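PDB 2RHM: putative kinase from Chloroflexus aurantiacus, which is of unknown function but has a P-loop nucleoside triphosphate hydrolase fold and probably acts as a nucleotide-binding kinase. Local coordinates for residues 38-43 against 133-138; 65-70 against 89-94; 159-164 against 179-184. One frame throughout, in Å; residues are numbered along the deposited sequence.

In the fold
From the N terminus, strand 6-12 runs into a probable Walker A loop and helix 18-29, and strand 33-35 leads to helix 36-47, where interaction 1 starts; its loop closes only at 133-138, ahead of helix 141-149. Within that span, interaction 2 closes a shorter loop, pairing helix 52-75 with helix 88-101, with strand 80-83 between them in the chain. The two are linked physically: Phe39 packs on Met65 and Leu66, and both contacts reach the second subunit. Interaction 3 follows in series, tying edge strand 162-166 to the C-terminal helix 175-187. It lies across the chain's centre from interaction 1, with about 29 Å between the centres of the two contacts.

Interaction 1: residues 38-43 against 133-138; sequences AFKEVM and PGHCDD. With BEZ (benzoic acid), chain G.
His135 turns the edge of its imidazole to the helix, and Glu41 and Lys40 both come to that edge near the ring plane. The glutamate crosses the histidine at about a right angle, with carboxylate and ring planes 74° apart. Between them runs a nearly straight hydrogen bond, His135 NE2 to Glu41 OE2 at 2.8 Å; the acceptor lies in the ring plane, while the N-H meets the carboxylate oxygen on its anti side. Glu41 CG is also close, 3.5 Å from His135 NE2. This is a His-carboxylate hydrogen bond, fastening helix 36-47 of the P-loop NTPase fold to the loop that precedes helix 141-149. Lys40 passes the other ring nitrogen obliquely: its chain bends at chi3 (61°), leaving Lys40 NZ 3.7 Å from His135 ND1, a proximity without a hydrogen bond. The ammonium is instead bonded to Ser55 OG, and the same hydroxyl is hydrogen-bonded to His135 O, so one serine links both sides. Phe44 meets the imidazole edge-to-face. Two residues further along the loop, Asp137 lies against the bound benzoic acid, with Asp137 OD1 3.3 Å from BEZ C5, and forms a salt bridge with Arg131, another residue of that pocket.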
# COMPACT_ATOMS: atom_id res chain seq x y z
N ALA B 38 2.99 8.49 5.96
CA ALA B 38 1.58 8.04 6.08
C ALA B 38 1.52 6.56 6.49
O ALA B 38 0.73 6.18 7.34
CB ALA B 38 0.81 8.29 4.79
N PHE B 39 2.39 5.74 5.90
CA PHE B 39 2.48 4.32 6.22
C PHE B 39 2.93 4.13 7.68
O PHE B 39 2.41 3.28 8.41
CB PHE B 39 3.46 3.62 5.25
CG PHE B 39 2.86 3.24 3.92
CD1 PHE B 39 1.92 4.03 3.27
CD2 PHE B 39 3.32 2.12 3.26
CE1 PHE B 39 1.40 3.65 2.04
CE2 PHE B 39 2.80 1.73 2.04
CZ PHE B 39 1.85 2.50 1.43
N LYS B 40 3.91 4.94 8.12
CA LYS B 40 4.40 4.88 9.48
C LYS B 40 3.27 5.16 10.45
O LYS B 40 3.12 4.45 11.45
CB LYS B 40 5.53 5.87 9.73
CG LYS B 40 6.82 5.61 8.94
CD LYS B 40 7.97 6.56 9.37
CE LYS B 40 8.35 6.41 10.85
NZ LYS B 40 9.49 7.34 11.21
N GLU B 41 2.48 6.19 10.15
CA GLU B 41 1.35 6.56 11.01
C GLU B 41 0.28 5.47 11.13
O GLU B 41 -0.25 5.24 12.22
CB GLU B 41 0.79 7.91 10.59
CG GLU B 41 1.83 8.99 10.86
CD GLU B 41 1.47 10.35 10.36
OE1 GLU B 41 0.27 10.66 10.26
OE2 GLU B 41 2.42 11.11 10.10
N VAL B 42 -0.00 4.78 10.03
CA VAL B 42 -0.92 3.64 10.07
C VAL B 42 -0.33 2.60 11.04
O VAL B 42 -1.03 2.06 11.88
CB VAL B 42 -1.15 3.03 8.68
CG1 VAL B 42 -1.96 1.76 8.79
CG2 VAL B 42 -1.86 4.03 7.76
N MSE B 43 0.98 2.34 10.94
CA MSE B 43 1.60 1.40 11.84
C MSE B 43 1.64 1.84 13.30
O MSE B 43 1.44 1.01 14.18
CB MSE B 43 2.99 1.01 11.35
CG MSE B 43 2.88 -0.00 10.24
SE MSE B 43 4.63 -0.67 9.66
CE MSE B 43 4.89 0.49 8.87
N PRO B 133 2.78 12.03 17.02
CA PRO B 133 3.80 11.96 18.07
C PRO B 133 4.73 10.75 18.00
O PRO B 133 5.83 10.80 18.53
CB PRO B 133 2.96 11.89 19.35
CG PRO B 133 1.66 11.29 18.92
CD PRO B 133 1.42 11.89 17.57
N GLY B 134 4.30 9.67 17.34
CA GLY B 134 5.10 8.45 17.28
C GLY B 134 6.40 8.58 16.51
O GLY B 134 7.32 7.77 16.69
N HIS B 135 6.50 9.60 15.68
CA HIS B 135 7.68 9.83 14.85
C HIS B 135 8.89 10.13 15.71
O HIS B 135 10.03 9.83 15.32
CB HIS B 135 7.46 10.98 13.87
CG HIS B 135 6.50 10.68 12.77
ND1 HIS B 135 6.75 9.74 11.78
CD2 HIS B 135 5.29 11.22 12.48
CE1 HIS B 135 5.74 9.73 10.94
NE2 HIS B 135 4.84 10.61 11.33
N CYS B 136 8.64 10.71 16.89
CA CYS B 136 9.70 11.02 17.84
C CYS B 136 10.81 11.75 17.11
O CYS B 136 11.98 11.35 17.16
CB CYS B 136 10.24 9.74 18.47
SG CYS B 136 9.12 8.97 19.62
N ASP B 137 10.43 12.82 16.42
CA ASP B 137 11.36 13.60 15.63
C ASP B 137 12.41 14.26 16.48
O ASP B 137 12.10 14.95 17.44
CB ASP B 137 10.61 14.69 14.88
CG ASP B 137 9.69 14.13 13.85
OD1 ASP B 137 10.18 13.42 12.96
OD2 ASP B 137 8.48 14.43 13.93
N ASP B 138 13.67 14.01 16.11
CA ASP B 138 14.80 14.61 16.77
C ASP B 138 14.61 16.13 16.67
O ASP B 138 14.63 16.69 15.56
CB ASP B 138 16.09 14.15 16.08
C BEZ G . 7.62 16.71 8.44
O1 BEZ G . 6.61 17.41 8.20
O2 BEZ G . 8.03 15.88 7.58
C1 BEZ G . 8.34 16.88 9.74
C2 BEZ G . 7.88 17.81 10.67
C3 BEZ G . 8.55 17.95 11.87
C4 BEZ G . 9.68 17.18 12.15
C5 BEZ G . 10.13 16.25 11.20
C6 BEZ G . 9.46 16.10 10.00

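Interaction 2: residues 65-70 against 89-94; sequences MLYHTA and DLDTER
Tyr67 reaches from helix 52-75 toward helix 88-101 and ends on Asp91, passing Arg94 on the way. Its CB points at the facing helix, and CG stands beside the backbone N, anti to the carbonyl carbon (chi1 -76°), which carries the ring toward helix 88-101. Arg94 covers a single face of that ring. At the CD1/CE1 edge its carbonyl comes near, with Tyr67 CE1 3.8 Å from Arg94 O; at the CD2/CE2 edge, Tyr67 CE2 lies 3.5 Å from Arg94 CD. Arg94 CB sits over the same face in a CH-pi contact, offset toward the hydroxyl end of the ring, 3.4 Å from Tyr67 CZ. At the tip, Tyr67 OH donates a hydrogen bond to Asp91 OD1 at 2.8 Å. That oxygen is gripped twice, since Arg94 NH1 forms a salt bridge to Asp91 OD1, also at 2.8 Å, from the opposite face of the carboxylate plane. Asp91 OD2 is held separately by the backbone N of Arg87, so both carboxylate oxygens have partners. Phe86, Met95 and Leu98 also touch the tyrosine. The result is a helix-helix contact joining two helices that flank strand 80-83 along the chain, within the alpha/beta architecture of a P-loop NTPase.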
# COMPACT_ATOMS: atom_id res chain seq x y z
N MSE B 65 7.06 -1.55 2.87
CA MSE B 65 5.67 -1.56 2.42
C MSE B 65 5.49 -0.70 1.17
O MSE B 65 4.69 -1.01 0.29
CB MSE B 65 4.73 -1.03 3.53
CG MSE B 65 4.24 -2.08 4.48
SE MSE B 65 3.26 -3.48 3.56
CE MSE B 65 1.96 -2.49 2.67
N LEU B 66 6.22 0.40 1.12
CA LEU B 66 6.15 1.33 0.00
C LEU B 66 6.55 0.61 -1.30
O LEU B 66 5.84 0.65 -2.30
CB LEU B 66 7.08 2.52 0.26
CG LEU B 66 6.48 3.92 0.10
CD1 LEU B 66 5.32 4.06 1.01
CD2 LEU B 66 7.53 4.96 0.43
N TYR B 67 7.69 -0.07 -1.28
CA TYR B 67 8.17 -0.82 -2.45
C TYR B 67 7.28 -2.02 -2.80
O TYR B 67 7.07 -2.32 -3.97
CB TYR B 67 9.61 -1.27 -2.25
CG TYR B 67 10.60 -0.14 -2.43
CD1 TYR B 67 10.95 0.31 -3.68
CD2 TYR B 67 11.14 0.50 -1.33
CE1 TYR B 67 11.84 1.37 -3.86
CE2 TYR B 67 12.05 1.54 -1.50
CZ TYR B 67 12.39 1.97 -2.75
OH TYR B 67 13.30 3.02 -2.87
N HIS B 68 6.74 -2.68 -1.78
CA HIS B 68 5.84 -3.84 -1.99
C HIS B 68 4.56 -3.40 -2.72
O HIS B 68 4.12 -4.00 -3.70
CB HIS B 68 5.47 -4.49 -0.65
CG HIS B 68 4.38 -5.51 -0.76
ND1 HIS B 68 4.61 -6.79 -1.21
CD2 HIS B 68 3.05 -5.44 -0.50
CE1 HIS B 68 3.48 -7.47 -1.22
NE2 HIS B 68 2.52 -6.67 -0.77
N THR B 69 3.99 -2.31 -2.23
CA THR B 69 2.72 -1.81 -2.77
C THR B 69 2.97 -1.21 -4.15
O THR B 69 2.17 -1.39 -5.09
CB THR B 69 2.10 -0.81 -1.79
OG1 THR B 69 1.80 -1.49 -0.56
CG2 THR B 69 0.82 -0.26 -2.34
N ALA B 70 4.07 -0.51 -4.30
CA ALA B 70 4.43 0.07 -5.62
C ALA B 70 4.51 -0.98 -6.71
O ALA B 70 4.12 -0.73 -7.85
CB ALA B 70 5.73 0.82 -5.54
N ASP B 89 22.09 6.07 -0.87
CA ASP B 89 22.89 4.91 -0.54
C ASP B 89 22.11 3.60 -0.48
O ASP B 89 22.67 2.56 -0.82
CB ASP B 89 23.70 5.12 0.74
CG ASP B 89 22.85 5.31 2.00
OD1 ASP B 89 21.62 5.43 1.94
OD2 ASP B 89 23.47 5.37 3.08
N LEU B 90 20.84 3.66 -0.10
CA LEU B 90 19.99 2.47 -0.01
C LEU B 90 18.87 2.39 -1.04
O LEU B 90 18.54 1.30 -1.53
CB LEU B 90 19.38 2.38 1.38
CG LEU B 90 20.33 2.11 2.54
CD1 LEU B 90 19.50 2.00 3.81
CD2 LEU B 90 21.14 0.85 2.29
N ASP B 91 18.23 3.52 -1.34
CA ASP B 91 17.09 3.51 -2.26
C ASP B 91 17.44 3.38 -3.73
O ASP B 91 16.61 2.99 -4.53
CB ASP B 91 16.17 4.71 -1.99
CG ASP B 91 15.47 4.62 -0.64
OD1 ASP B 91 14.68 3.66 -0.47
OD2 ASP B 91 15.68 5.49 0.24
N THR B 92 18.68 3.68 -4.11
CA THR B 92 19.07 3.47 -5.50
C THR B 92 18.91 1.99 -5.89
O THR B 92 18.31 1.69 -6.94
CB THR B 92 20.51 3.96 -5.75
OG1 THR B 92 20.58 5.32 -5.31
CG2 THR B 92 20.88 3.87 -7.22
N GLU B 93 19.42 1.08 -5.06
CA GLU B 93 19.32 -0.34 -5.38
C GLU B 93 17.89 -0.84 -5.16
O GLU B 93 17.42 -1.74 -5.88
CB GLU B 93 20.30 -1.17 -4.57
CG GLU B 93 20.29 -2.65 -4.98
CD GLU B 93 21.42 -3.45 -4.35
OE1 GLU B 93 22.30 -2.84 -3.73
OE2 GLU B 93 21.42 -4.69 -4.50
N ARG B 94 17.16 -0.27 -4.21
CA ARG B 94 15.76 -0.68 -4.07
C ARG B 94 14.95 -0.31 -5.32
O ARG B 94 14.09 -1.09 -5.73
CB ARG B 94 15.08 -0.12 -2.83
CG ARG B 94 15.60 -0.67 -1.50
CD ARG B 94 15.09 0.21 -0.38
NE ARG B 94 15.75 -0.07 0.88
CZ ARG B 94 15.96 0.82 1.84
NH1 ARG B 94 15.66 2.10 1.68
NH2 ARG B 94 16.58 0.44 2.95

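Interaction 3: residues 159-164 against 179-184; sequences GGPLLT and VQWVRQ
Leu163 lays its CB over the six-membered ring of Trp181 in a CH-pi contact. Leu163 CB is 3.6 Å from the ring centroid, only 9° off the normal, so the methylene stands almost squarely above the face. Past it, with CG anti to the backbone N (chi1 176°), the leucine slides by the indole in the opposite direction and brings Leu163 CD2 within 4.0 Å of Trp181 CD2, near the fusion of the two rings. With the same first torsion (chi1 -176°) the tryptophan turns its CG away from the backbone N and reaches out to the strand.

Apolar contact of a less regular kind comes from Pro161, whose CB lies 3.7 Å from Trp181 CH2 in an oblique approach. The same ring atom also meets backbone: Trp181 CH2 is 3.8 Å from Leu162 C. No hydrogen bond crosses the contact; Trp181 CH2 and its neighbours in the six-membered ring make the closest approaches. An alanine in place of Trp181 is likely to open a gap under Leu163 CB and take from Pro161 CB its contact with the indole.

Strand 162-166 is the outermost strand at this end of the parallel sheet, bonded through its backbone to strand 105-112. Trp181 also touches Ile107 on that inner strand and meets His185 one turn along its own helix. Val182 packs on Ile109 and on Leu25 and Leu29, setting helix 175-187 against the sheet beside helix 18-29.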
# COMPACT_ATOMS: atom_id res chain seq x y z
N GLY B 159 17.96 8.44 -13.56
CA GLY B 159 17.79 8.82 -14.92
C GLY B 159 16.44 9.50 -14.97
O GLY B 159 15.70 9.55 -13.99
N GLY B 160 16.11 10.03 -16.12
CA GLY B 160 14.84 10.70 -16.25
C GLY B 160 14.91 12.10 -15.71
O GLY B 160 15.90 12.53 -15.13
N PRO B 161 13.83 12.84 -15.92
CA PRO B 161 13.79 14.24 -15.55
C PRO B 161 13.79 14.46 -14.04
O PRO B 161 13.32 13.61 -13.28
CB PRO B 161 12.47 14.73 -16.17
CG PRO B 161 11.70 13.57 -16.47
CD PRO B 161 12.60 12.39 -16.59
N LEU B 162 14.36 15.59 -13.64
CA LEU B 162 14.41 16.01 -12.25
C LEU B 162 14.02 17.49 -12.16
O LEU B 162 14.55 18.32 -12.91
CB LEU B 162 15.81 15.81 -11.66
CG LEU B 162 16.10 16.39 -10.27
CD1 LEU B 162 15.31 15.67 -9.17
CD2 LEU B 162 17.59 16.34 -9.96
N LEU B 163 13.10 17.80 -11.27
CA LEU B 163 12.72 19.19 -10.99
C LEU B 163 13.05 19.43 -9.55
O LEU B 163 12.65 18.64 -8.72
CB LEU B 163 11.22 19.37 -11.17
CG LEU B 163 10.65 20.77 -10.82
CD1 LEU B 163 11.18 21.76 -11.80
CD2 LEU B 163 9.13 20.73 -10.82
N THR B 164 13.74 20.53 -9.25
CA THR B 164 13.94 20.95 -7.86
C THR B 164 13.06 22.13 -7.55
O THR B 164 13.04 23.13 -8.29
CB THR B 164 15.39 21.27 -7.54
OG1 THR B 164 16.16 20.08 -7.64
CG2 THR B 164 15.53 21.84 -6.13
N VAL B 179 2.56 20.70 -11.35
CA VAL B 179 1.74 19.62 -11.91
C VAL B 179 1.89 19.55 -13.43
O VAL B 179 2.07 18.47 -13.97
CB VAL B 179 0.25 19.78 -11.54
CG1 VAL B 179 -0.61 18.80 -12.35
CG2 VAL B 179 0.05 19.57 -10.05
N GLN B 180 1.83 20.70 -14.11
CA GLN B 180 1.99 20.73 -15.58
C GLN B 180 3.35 20.22 -16.05
O GLN B 180 3.44 19.55 -17.09
CB GLN B 180 1.73 22.13 -16.16
CG GLN B 180 0.29 22.58 -16.03
CD GLN B 180 -0.67 21.50 -16.45
OE1 GLN B 180 -0.55 20.92 -17.53
NE2 GLN B 180 -1.63 21.19 -15.58
N TRP B 181 4.41 20.57 -15.32
CA TRP B 181 5.74 20.04 -15.60
C TRP B 181 5.74 18.51 -15.63
O TRP B 181 6.23 17.90 -16.58
CB TRP B 181 6.74 20.57 -14.58
CG TRP B 181 8.17 20.15 -14.87
CD1 TRP B 181 9.08 20.80 -15.64
CD2 TRP B 181 8.82 18.98 -14.37
NE1 TRP B 181 10.26 20.11 -15.65
CE2 TRP B 181 10.13 18.98 -14.89
CE3 TRP B 181 8.43 17.93 -13.54
CZ2 TRP B 181 11.05 17.96 -14.60
CZ3 TRP B 181 9.33 16.93 -13.26
CH2 TRP B 181 10.63 16.95 -13.78
N VAL B 182 5.15 17.90 -14.60
CA VAL B 182 4.99 16.44 -14.56
C VAL B 182 4.11 15.94 -15.72
O VAL B 182 4.47 14.98 -16.39
CB VAL B 182 4.40 15.94 -13.20
CG1 VAL B 182 4.21 14.43 -13.23
CG2 VAL B 182 5.29 16.31 -12.05
N ARG B 183 2.98 16.60 -15.98
CA ARG B 183 2.10 16.17 -17.09
C ARG B 183 2.84 16.14 -18.41
O ARG B 183 2.72 15.17 -19.16
CB ARG B 183 0.86 17.06 -17.21
CG ARG B 183 -0.11 16.89 -16.09
CD ARG B 183 -1.41 17.65 -16.31
NE ARG B 183 -2.28 16.98 -17.28
CZ ARG B 183 -2.48 17.36 -18.54
NH1 ARG B 183 -1.88 18.43 -19.06
NH2 ARG B 183 -3.32 16.66 -19.31
N GLN B 184 3.61 17.19 -18.70
CA GLN B 184 4.36 17.25 -19.95
C GLN B 184 5.25 16.02 -20.05
O GLN B 184 5.26 15.32 -21.06
CB GLN B 184 5.19 18.52 -20.05